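Transcriptional regulator, MarR family (Methanosarcina mazei, PDB 3S2W) probably binds DNA as a two-chain winged helix-turn-helix transcription factor of the MarR family. Local coordinates at residues A[63-67]-A[68-72]; A[74-77]-A[78-82]; A[87-91]-A[92-96]. All coordinates share one frame; numbering follows the deposited sequence.

Contact 1: A[63-67]-A[68-72]; sequences DGINQ and ESLSD
Asn66 meets the amide of Glu68 with its side-chain oxygen, and this bond opens helix 67-74. With CG anti to the backbone N (chi1 -164°), the amide group of Asn66 swings round to the first turn, where OD1 accepts from Glu68 N at 3.1 Å, in the carbonyl plane and on a lone pair. The side chains of Asn66 and Glu68 run side by side, pointing the same way, with amide and carboxylate planes 43° apart. The main chain of Asn66 takes part as well: its O accepts from Leu70 N at 3.0 Å, and one water joins its N to Ser69 OG. Replacing Asn66 by an alanine would probably leave Glu68 N without its capping acceptor. On the inner side, Ile65 and Leu70 cross obliquely. CG2 of Ile65 rests 3.5 Å from CG of Leu70, while CG1, anti to the backbone N, carries CD1 across to Ser69 CB and the Leu70 backbone. Leu59 of helix 53-61 and Val108 of strand 106-110 extend this apolar patch. The short, weakly bonded strand leading into the first helix of the helix-turn-helix pair belongs to the winged helix-turn-helix fold.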
loop_
_atom_site.group_PDB
_atom_site.type_symbol
_atom_site.label_atom_id
_atom_site.label_comp_id
_atom_site.label_asym_id
_atom_site.label_seq_id
_atom_site.Cartn_x
_atom_site.Cartn_y
_atom_site.Cartn_z
ATOM N N ASP A 63 6.875 -5.636 21.531
ATOM C CA ASP A 63 6.155 -6.856 21.871
ATOM C C ASP A 63 5.217 -6.648 23.050
ATOM O O ASP A 63 5.398 -5.734 23.842
ATOM C CB ASP A 63 7.150 -7.956 22.205
ATOM C CG ASP A 63 6.501 -9.302 22.322
ATOM O OD1 ASP A 63 5.336 -9.435 21.902
ATOM O OD2 ASP A 63 7.158 -10.230 22.821
ATOM N N GLY A 64 4.212 -7.503 23.174
ATOM C CA GLY A 64 3.267 -7.371 24.263
ATOM C C GLY A 64 2.376 -6.156 24.106
ATOM O O GLY A 64 1.994 -5.531 25.076
ATOM N N ILE A 65 2.032 -5.818 22.875
ATOM C CA ILE A 65 1.201 -4.653 22.629
ATOM C C ILE A 65 -0.279 -5.051 22.550
ATOM O O ILE A 65 -0.623 -6.154 22.130
ATOM C CB ILE A 65 1.648 -3.946 21.342
ATOM C CG1 ILE A 65 0.739 -2.764 21.021
ATOM C CG2 ILE A 65 1.643 -4.902 20.184
ATOM C CD1 ILE A 65 0.980 -2.204 19.623
ATOM N N ASN A 66 -1.154 -4.156 22.978
ATOM C CA ASN A 66 -2.588 -4.409 22.935
ATOM C C ASN A 66 -3.095 -4.498 21.498
ATOM O O ASN A 66 -2.737 -3.686 20.656
ATOM C CB ASN A 66 -3.323 -3.296 23.677
ATOM C CG ASN A 66 -4.735 -3.665 24.008
ATOM O OD1 ASN A 66 -5.596 -3.755 23.123
ATOM N ND2 ASN A 66 -4.991 -3.894 25.290
ATOM N N GLN A 67 -3.941 -5.478 21.220
ATOM C CA GLN A 67 -4.387 -5.737 19.855
ATOM C C GLN A 67 -5.093 -4.536 19.226
ATOM O O GLN A 67 -4.998 -4.308 18.027
ATOM C CB GLN A 67 -5.301 -6.951 19.818
ATOM C CG GLN A 67 -5.630 -7.367 18.428
ATOM C CD GLN A 67 -6.561 -8.543 18.386
ATOM O OE1 GLN A 67 -6.291 -9.588 18.978
ATOM N NE2 GLN A 67 -7.678 -8.377 17.687
ATOM N N GLU A 68 -5.790 -3.755 20.036
ATOM C CA GLU A 68 -6.384 -2.539 19.511
ATOM C C GLU A 68 -5.286 -1.539 19.114
ATOM O O GLU A 68 -5.344 -0.931 18.044
ATOM C CB GLU A 68 -7.387 -1.929 20.494
ATOM C CG GLU A 68 -8.278 -0.887 19.843
ATOM C CD GLU A 68 -9.403 -0.410 20.748
ATOM O OE1 GLU A 68 -9.348 -0.682 21.972
ATOM O OE2 GLU A 68 -10.343 0.236 20.226
ATOM N N SER A 69 -4.277 -1.380 19.960
ATOM C CA SER A 69 -3.145 -0.524 19.616
ATOM C C SER A 69 -2.547 -0.957 18.269
ATOM O O SER A 69 -2.296 -0.132 17.403
ATOM C CB SER A 69 -2.061 -0.538 20.711
ATOM O OG SER A 69 -2.595 -0.295 22.005
ATOM N N LEU A 70 -2.323 -2.253 18.083
ATOM C CA LEU A 70 -1.786 -2.738 16.813
ATOM C C LEU A 70 -2.648 -2.238 15.674
ATOM O O LEU A 70 -2.148 -1.775 14.655
ATOM C CB LEU A 70 -1.747 -4.258 16.785
ATOM C CG LEU A 70 -0.493 -4.873 17.369
ATOM C CD1 LEU A 70 -0.655 -6.363 17.356
ATOM C CD2 LEU A 70 0.684 -4.451 16.540
ATOM N N SER A 71 -3.953 -2.337 15.860
ATOM C CA SER A 71 -4.909 -1.877 14.863
ATOM C C SER A 71 -4.754 -0.378 14.534
ATOM O O SER A 71 -4.668 -0.000 13.362
ATOM C CB SER A 71 -6.335 -2.173 15.333
ATOM O OG SER A 71 -7.256 -1.977 14.283
ATOM N N ASP A 72 -4.716 0.462 15.568
ATOM C CA ASP A 72 -4.626 1.912 15.385
ATOM C C ASP A 72 -3.289 2.375 14.799
ATOM O O ASP A 72 -3.265 3.284 13.983
ATOM C CB ASP A 72 -4.883 2.655 16.706
ATOM C CG ASP A 72 -6.246 2.340 17.307
ATOM O OD1 ASP A 72 -7.197 2.047 16.543
ATOM O OD2 ASP A 72 -6.370 2.388 18.550
HETATM O O HOH W 1 -0.783 -1.567 24.371
#

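Contact 2: A[74-77]-A[78-82]; sequences LKID and KGTTA
The backbone of Ile76 and Asp77 is extended and turns into helix 78-90 at Asp77, whose O receives Thr81 N at 2.7 Å in a nearly straight bond (168° at the hydrogen). That same oxygen also takes the hydroxyl of Thr81: OG1 lies 3.0 Å from Asp77 O and approaches from above the carbonyl plane, so two donors of one residue grip a single acceptor. The Asp77 side chain folds back over the helix start. Its CG sits between the backbone N and the carbonyl carbon (chi1 61°), which brings OD1 to 2.9 Å from Thr80 N; the amide meets it from above the carboxylate plane, 46° out of it. Thr80 OG1 stands close to both carboxylate oxygens, at 2.9 Å from Asp77 OD1 and 3.0 Å from Asp77 OD2, with weak bonds between which its one proton is not settled. A negative group placed here faces the amides of the first turn and would probably be favoured by the helix dipole. Next to the cap, Ile76 CG2 touches Thr80 CG2 at 3.4 Å, the two side chains crossing at about a right angle. Phe55 of helix 53-61 packs on Ile76 and Thr81, and Arg33 of the second subunit also packs on Ile76. Lys78 bends back to a salt bridge with Asp72 on the preceding helix. Helices 67-74 and 78-90, joined by this short turn, form the helix-turn-helix; Asp77 caps the second, which is probably the recognition helix, as in other MarR proteins.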
loop_
_atom_site.group_PDB
_atom_site.type_symbol
_atom_site.label_atom_id
_atom_site.label_comp_id
_atom_site.label_asym_id
_atom_site.label_seq_id
_atom_site.Cartn_x
_atom_site.Cartn_y
_atom_site.Cartn_z
ATOM N N LEU A 74 -1.108 0.554 12.915
ATOM C CA LEU A 74 -0.875 0.072 11.561
ATOM C C LEU A 74 -1.949 0.646 10.669
ATOM O O LEU A 74 -1.833 0.627 9.446
ATOM C CB LEU A 74 -0.845 -1.473 11.494
ATOM C CG LEU A 74 0.303 -2.197 12.249
ATOM C CD1 LEU A 74 0.178 -3.707 12.227
ATOM C CD2 LEU A 74 1.624 -1.815 11.683
ATOM N N LYS A 75 -2.982 1.186 11.303
ATOM C CA LYS A 75 -4.176 1.646 10.603
ATOM C C LYS A 75 -4.699 0.535 9.717
ATOM O O LYS A 75 -4.972 0.746 8.532
ATOM C CB LYS A 75 -3.911 2.919 9.788
ATOM C CG LYS A 75 -3.594 4.158 10.623
ATOM C CD LYS A 75 -4.847 4.709 11.254
ATOM C CE LYS A 75 -4.551 5.943 12.056
ATOM N NZ LYS A 75 -5.635 6.947 11.874
ATOM N N ILE A 76 -4.817 -0.657 10.300
ATOM C CA ILE A 76 -5.543 -1.768 9.681
ATOM C C ILE A 76 -6.767 -2.046 10.549
ATOM O O ILE A 76 -6.654 -2.050 11.789
ATOM C CB ILE A 76 -4.671 -3.035 9.574
ATOM C CG1 ILE A 76 -3.463 -2.789 8.665
ATOM C CG2 ILE A 76 -5.490 -4.203 9.050
ATOM C CD1 ILE A 76 -2.439 -3.918 8.667
ATOM N N ASP A 77 -7.929 -2.262 9.922
ATOM C CA ASP A 77 -9.193 -2.336 10.681
ATOM C C ASP A 77 -9.261 -3.512 11.660
ATOM O O ASP A 77 -8.512 -4.485 11.542
ATOM C CB ASP A 77 -10.439 -2.276 9.776
ATOM C CG ASP A 77 -10.514 -3.423 8.767
ATOM O OD1 ASP A 77 -11.017 -4.508 9.125
ATOM O OD2 ASP A 77 -10.101 -3.237 7.602
ATOM N N LYS A 78 -10.164 -3.399 12.627
ATOM C CA LYS A 78 -10.279 -4.359 13.716
ATOM C C LYS A 78 -10.543 -5.768 13.225
ATOM O O LYS A 78 -10.018 -6.724 13.779
ATOM C CB LYS A 78 -11.383 -3.936 14.695
ATOM C CG LYS A 78 -11.343 -2.452 15.069
ATOM C CD LYS A 78 -9.985 -2.020 15.638
ATOM C CE LYS A 78 -9.875 -0.493 15.751
ATOM N NZ LYS A 78 -9.211 -0.045 17.024
ATOM N N GLY A 79 -11.359 -5.890 12.185
ATOM C CA GLY A 79 -11.752 -7.185 11.657
ATOM C C GLY A 79 -10.657 -7.823 10.833
ATOM O O GLY A 79 -10.486 -9.036 10.856
ATOM N N THR A 80 -9.911 -7.006 10.097
ATOM C CA THR A 80 -8.733 -7.488 9.391
ATOM C C THR A 80 -7.640 -7.863 10.407
ATOM O O THR A 80 -7.018 -8.929 10.310
ATOM C CB THR A 80 -8.219 -6.438 8.371
ATOM O OG1 THR A 80 -9.256 -6.156 7.427
ATOM C CG2 THR A 80 -6.997 -6.947 7.626
ATOM N N THR A 81 -7.436 -6.988 11.389
ATOM C CA THR A 81 -6.523 -7.261 12.501
ATOM C C THR A 81 -6.830 -8.590 13.194
ATOM O O THR A 81 -5.940 -9.407 13.395
ATOM C CB THR A 81 -6.537 -6.109 13.498
ATOM O OG1 THR A 81 -5.851 -4.999 12.913
ATOM C CG2 THR A 81 -5.862 -6.496 14.825
ATOM N N ALA A 82 -8.097 -8.816 13.520
ATOM C CA ALA A 82 -8.499 -10.026 14.229
ATOM C C ALA A 82 -8.138 -11.299 13.458
ATOM O O ALA A 82 -7.590 -12.250 14.034
ATOM C CB ALA A 82 -9.995 -9.985 14.550
#

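Contact 3: A[87-91]-A[92-96]; sequences KLVDE and GYVFR. With SO4 (sulfate ion), chain I.
Leu88 O receives Tyr93 N at 2.9 Å, a bond close to straight at the hydrogen (159°), and Val94 N adds a weak second one. One residue further on, Val89 O accepts from Gly92 N at 2.9 Å, with the donor above the carbonyl plane. Gly92 itself has positive phi (82°), a backbone angle that glycine adopts most readily, and a CB there would run into Glu91 O. Side chains pack round the turn. With CG1 of Val94 anti to the carbonyl carbon (chi1 -56°), CG2 falls between the backbone N and the carbonyl carbon and reaches both Val89 CG2, at 3.4 Å, and Leu88 CB, at 3.7 Å; the two valines cross at about a right angle. Val89 CA also directs its hydrogen at Val94 O, a CA-H...O contact of 3.4 Å. Around Tyr93, Glu91 O lies 4.2 Å from one face, directly above the middle of the ring, while Glu91 CB comes to 3.7 Å from CD2 of Tyr93.

In the next shell, Phe55 and Leu56 of helix 53-61 pack on Leu88, and Leu59 of the same helix on Val94. The Tyr93 hydroxyl is tied to the backbone O of Tyr46, and Arg96 is held by Gln86, which also bonds Asp90. Lys87 makes a weak bond to a sulfate ion, probably from the crystallisation liquor, that Gly51 and Gln52 bind too. A Schellman motif closes helix 78-90, and the passage of this putative recognition helix into wing strand 94-98 is what belongs to the winged helix.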
loop_
_atom_site.group_PDB
_atom_site.type_symbol
_atom_site.label_atom_id
_atom_site.label_comp_id
_atom_site.label_asym_id
_atom_site.label_seq_id
_atom_site.Cartn_x
_atom_site.Cartn_y
_atom_site.Cartn_z
ATOM N N LYS A 87 -4.445 -15.892 12.618
ATOM C CA LYS A 87 -3.701 -16.870 11.815
ATOM C C LYS A 87 -2.296 -16.988 12.369
ATOM O O LYS A 87 -1.686 -18.059 12.330
ATOM C CB LYS A 87 -3.650 -16.487 10.336
ATOM C CG LYS A 87 -4.994 -16.561 9.602
ATOM C CD LYS A 87 -4.828 -16.015 8.192
ATOM C CE LYS A 87 -6.037 -16.290 7.285
ATOM N NZ LYS A 87 -5.638 -16.270 5.828
ATOM N N LEU A 88 -1.797 -15.875 12.908
ATOM C CA LEU A 88 -0.493 -15.851 13.535
ATOM C C LEU A 88 -0.517 -16.735 14.785
ATOM O O LEU A 88 0.470 -17.407 15.101
ATOM C CB LEU A 88 -0.104 -14.414 13.873
ATOM C CG LEU A 88 0.399 -13.603 12.675
ATOM C CD1 LEU A 88 0.630 -12.189 13.064
ATOM C CD2 LEU A 88 1.691 -14.181 12.156
ATOM N N VAL A 89 -1.660 -16.758 15.476
ATOM C CA VAL A 89 -1.803 -17.616 16.646
ATOM C C VAL A 89 -1.893 -19.073 16.228
ATOM O O VAL A 89 -1.249 -19.931 16.826
ATOM C CB VAL A 89 -3.015 -17.252 17.533
ATOM C CG1 VAL A 89 -3.262 -18.358 18.503
ATOM C CG2 VAL A 89 -2.740 -15.985 18.296
ATOM N N ASP A 90 -2.677 -19.356 15.193
ATOM C CA ASP A 90 -2.859 -20.737 14.740
ATOM C C ASP A 90 -1.599 -21.330 14.129
ATOM O O ASP A 90 -1.403 -22.540 14.117
ATOM C CB ASP A 90 -4.036 -20.844 13.772
ATOM C CG ASP A 90 -5.385 -20.566 14.454
ATOM O OD1 ASP A 90 -5.513 -20.823 15.683
ATOM O OD2 ASP A 90 -6.316 -20.097 13.752
ATOM N N GLU A 91 -0.738 -20.465 13.623
ATOM C CA GLU A 91 0.541 -20.897 13.079
ATOM C C GLU A 91 1.572 -21.026 14.192
ATOM O O GLU A 91 2.659 -21.526 13.979
ATOM C CB GLU A 91 1.002 -19.915 11.992
ATOM C CG GLU A 91 0.096 -19.937 10.733
ATOM C CD GLU A 91 -0.181 -18.559 10.114
ATOM O OE1 GLU A 91 -1.229 -18.417 9.437
ATOM O OE2 GLU A 91 0.638 -17.626 10.285
ATOM N N GLY A 92 1.217 -20.547 15.384
ATOM C CA GLY A 92 2.052 -20.678 16.566
ATOM C C GLY A 92 3.151 -19.640 16.696
ATOM O O GLY A 92 4.177 -19.899 17.324
ATOM N N TYR A 93 2.934 -18.461 16.116
ATOM C CA TYR A 93 3.932 -17.399 16.140
ATOM C C TYR A 93 3.646 -16.355 17.195
ATOM O O TYR A 93 4.527 -15.591 17.573
ATOM C CB TYR A 93 4.016 -16.706 14.792
ATOM C CG TYR A 93 4.619 -17.564 13.730
ATOM C CD1 TYR A 93 5.803 -18.238 13.958
ATOM C CD2 TYR A 93 3.995 -17.717 12.501
ATOM C CE1 TYR A 93 6.350 -19.019 12.993
ATOM C CE2 TYR A 93 4.536 -18.496 11.533
ATOM C CZ TYR A 93 5.715 -19.144 11.779
ATOM O OH TYR A 93 6.268 -19.929 10.818
ATOM N N VAL A 94 2.404 -16.288 17.650
ATOM C CA VAL A 94 2.086 -15.341 18.708
ATOM C C VAL A 94 1.041 -15.911 19.601
ATOM O O VAL A 94 0.314 -16.812 19.203
ATOM C CB VAL A 94 1.518 -14.030 18.177
ATOM C CG1 VAL A 94 2.473 -13.416 17.199
ATOM C CG2 VAL A 94 0.120 -14.255 17.579
ATOM N N PHE A 95 0.947 -15.357 20.802
ATOM C CA PHE A 95 -0.146 -15.718 21.690
ATOM C C PHE A 95 -0.767 -14.465 22.233
ATOM O O PHE A 95 -0.169 -13.387 22.151
ATOM C CB PHE A 95 0.286 -16.695 22.798
ATOM C CG PHE A 95 1.168 -16.085 23.863
ATOM C CD1 PHE A 95 0.612 -15.487 24.991
ATOM C CD2 PHE A 95 2.550 -16.142 23.754
ATOM C CE1 PHE A 95 1.417 -14.940 25.965
ATOM C CE2 PHE A 95 3.365 -15.595 24.746
ATOM C CZ PHE A 95 2.800 -14.999 25.849
ATOM N N ARG A 96 -1.991 -14.618 22.725
ATOM C CA ARG A 96 -2.789 -13.527 23.272
ATOM C C ARG A 96 -2.868 -13.666 24.786
ATOM O O ARG A 96 -2.941 -14.770 25.319
ATOM C CB ARG A 96 -4.220 -13.612 22.759
ATOM C CG ARG A 96 -4.507 -13.028 21.405
ATOM C CD ARG A 96 -5.774 -13.734 20.866
ATOM N NE ARG A 96 -6.399 -13.050 19.744
ATOM C CZ ARG A 96 -6.924 -13.676 18.696
ATOM N NH1 ARG A 96 -6.888 -15.009 18.640
ATOM N NH2 ARG A 96 -7.487 -12.972 17.700
HETATM S S SO4 I . -3.225 -13.300 4.891
HETATM O O1 SO4 I . -4.643 -13.000 4.725
HETATM O O2 SO4 I . -2.826 -12.940 6.252
HETATM O O3 SO4 I . -2.997 -14.734 4.676
HETATM O O4 SO4 I . -2.475 -12.500 3.923
#

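How the contacts relate
The three contacts follow one another along the chain and mark successive helix boundaries of one winged helix-turn-helix. Contacts 1 and 2 are both N-terminal caps, of helices 67-74 and 78-90, but one uses a neutral amide and the other a carboxylate; contact 3 instead ends helix 78-90 through main-chain bonds and a glycine. Contacts 1 and 3 are partly buried, with apolar side chains facing helix 53-61 and both reaching the same sheet, whereas contact 2 lies at the surface and is mostly polar. Besides the lysine salt bridge already noted, a probable hydrogen bond from Ser71 OG to Ile76 O joins contacts 1 and 2; contact 3 meets the others more loosely, through Arg96.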